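Local coordinates for protein tyrosyl-tRNA synthetase (PDB 2CYC) that catalyses the ATP-dependent attachment of tyrosine to tRNA(Tyr), probably by way of a tyrosyl-adenylate intermediate, and works as a homodimer, at residues K165-Y168 with P169-V173. Sequence-based numbering, arbitrary orientation.
Sequences KLIY and PMMQV. With TYR (tyrosine), chain C.
Tyr168 and Gln172, one turn apart on helix 164-178, reach from the same side of the helix to the amino group of the bound tyrosine. The substrate N donates to Tyr168 OH at 2.8 Å and to Gln172 OE1 at 2.9 Å, and it meets the phenol at the edge, in the plane of the ring. In both residues CG stands anti to the backbone N (chi1 -178° and -175°), which sends the two side chains off the helix in a similar direction. They still cross at a slant: the amide plane is turned 50° from the phenol ring, and OE1 comes to the ring edge 3.5 Å from CE2. The Gln172 amide lies flat over the face of the substrate ring, its CD 3.6 Å from the substrate CE1. Its NE2 bonds to Gln190 OE1, consistent with an amide oriented with OE1 toward the substrate N; Glu41 similarly holds the Tyr168 hydroxyl.

Pro169 brings no N-H to the preceding turn, and the helix kinks there, Pro169 CD lying 3.1 Å from Leu166 O. Away from the substrate, Ile167 CG2 touches Met171 SD at 3.9 Å.

Tyr168 OH and Gln172 OE1 thus receive the substrate amino group, with Gln190 OE1, also bonded to the ligand, probably a third acceptor. Asp175, about a turn on, and Tyr37 probably bind the phenol hydroxyl, as in related enzymes, and so select for tyrosine.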
# COMPACT_ATOMS: atom_id res chain seq x y z
N LYS A 165 3.89 3.16 6.64
CA LYS A 165 4.79 4.26 6.30
C LYS A 165 5.38 4.14 4.91
O LYS A 165 5.72 5.16 4.30
CB LYS A 165 5.91 4.39 7.34
CG LYS A 165 5.40 4.93 8.68
CD LYS A 165 6.52 5.13 9.70
CE LYS A 165 6.01 5.90 10.91
NZ LYS A 165 4.80 5.26 11.50
N LEU A 166 5.48 2.91 4.42
CA LEU A 166 6.00 2.67 3.07
C LEU A 166 4.89 2.99 2.05
O LEU A 166 5.17 3.29 0.89
CB LEU A 166 6.44 1.21 2.91
CG LEU A 166 7.86 0.84 3.38
CD1 LEU A 166 8.87 1.56 2.51
CD2 LEU A 166 8.06 1.21 4.84
N ILE A 167 3.64 2.91 2.47
CA ILE A 167 2.54 3.22 1.56
C ILE A 167 2.47 4.74 1.33
O ILE A 167 2.17 5.21 0.23
CB ILE A 167 1.19 2.71 2.13
CG1 ILE A 167 1.24 1.18 2.28
CG2 ILE A 167 0.03 3.13 1.21
CD1 ILE A 167 0.03 0.60 2.97
N TYR A 168 2.76 5.50 2.38
CA TYR A 168 2.75 6.97 2.34
C TYR A 168 3.34 7.61 1.07
O TYR A 168 2.69 8.44 0.42
CB TYR A 168 3.47 7.49 3.61
CG TYR A 168 3.53 9.00 3.82
CD1 TYR A 168 3.15 9.55 5.04
CD2 TYR A 168 4.07 9.86 2.85
CE1 TYR A 168 3.29 10.91 5.30
CE2 TYR A 168 4.22 11.22 3.11
CZ TYR A 168 3.82 11.74 4.33
OH TYR A 168 3.95 13.09 4.60
N PRO A 169 4.55 7.23 0.67
CA PRO A 169 5.09 7.87 -0.54
C PRO A 169 4.28 7.59 -1.81
O PRO A 169 4.19 8.43 -2.71
CB PRO A 169 6.52 7.32 -0.62
CG PRO A 169 6.84 6.98 0.83
CD PRO A 169 5.55 6.34 1.28
N MET A 170 3.70 6.40 -1.90
CA MET A 170 2.91 6.07 -3.07
C MET A 170 1.60 6.87 -3.05
O MET A 170 1.03 7.19 -4.09
CB MET A 170 2.65 4.55 -3.12
CG MET A 170 3.94 3.74 -3.31
SD MET A 170 4.80 4.11 -4.87
CE MET A 170 5.95 5.44 -4.37
N MET A 171 1.14 7.20 -1.85
CA MET A 171 -0.07 8.00 -1.71
C MET A 171 0.23 9.44 -2.15
O MET A 171 -0.61 10.09 -2.78
CB MET A 171 -0.54 8.00 -0.25
CG MET A 171 -1.19 6.71 0.22
SD MET A 171 -1.37 6.69 2.02
CE MET A 171 -2.53 8.08 2.26
N GLN A 172 1.43 9.93 -1.84
CA GLN A 172 1.80 11.29 -2.22
C GLN A 172 1.86 11.41 -3.73
O GLN A 172 1.41 12.41 -4.30
CB GLN A 172 3.16 11.70 -1.62
CG GLN A 172 3.55 13.18 -1.90
CD GLN A 172 4.52 13.76 -0.87
OE1 GLN A 172 4.64 13.24 0.24
NE2 GLN A 172 5.21 14.85 -1.23
N VAL A 173 2.39 10.39 -4.39
CA VAL A 173 2.45 10.43 -5.85
C VAL A 173 1.03 10.36 -6.43
O VAL A 173 0.69 11.10 -7.36
CB VAL A 173 3.32 9.28 -6.40
CG1 VAL A 173 3.23 9.21 -7.91
CG2 VAL A 173 4.77 9.51 -5.97
N TYR C . 5.17 14.67 2.70
CA TYR C . 4.75 16.09 2.92
C TYR C . 5.46 16.67 4.14
O TYR C . 6.11 15.89 4.87
CB TYR C . 3.23 16.17 3.11
CG TYR C . 2.44 15.76 1.88
CD1 TYR C . 2.58 16.46 0.67
CD2 TYR C . 1.56 14.68 1.91
CE1 TYR C . 1.85 16.08 -0.47
CE2 TYR C . 0.83 14.30 0.79
CZ TYR C . 0.98 14.99 -0.40
OH TYR C . 0.27 14.60 -1.51
OXT TYR C . 5.35 17.89 4.37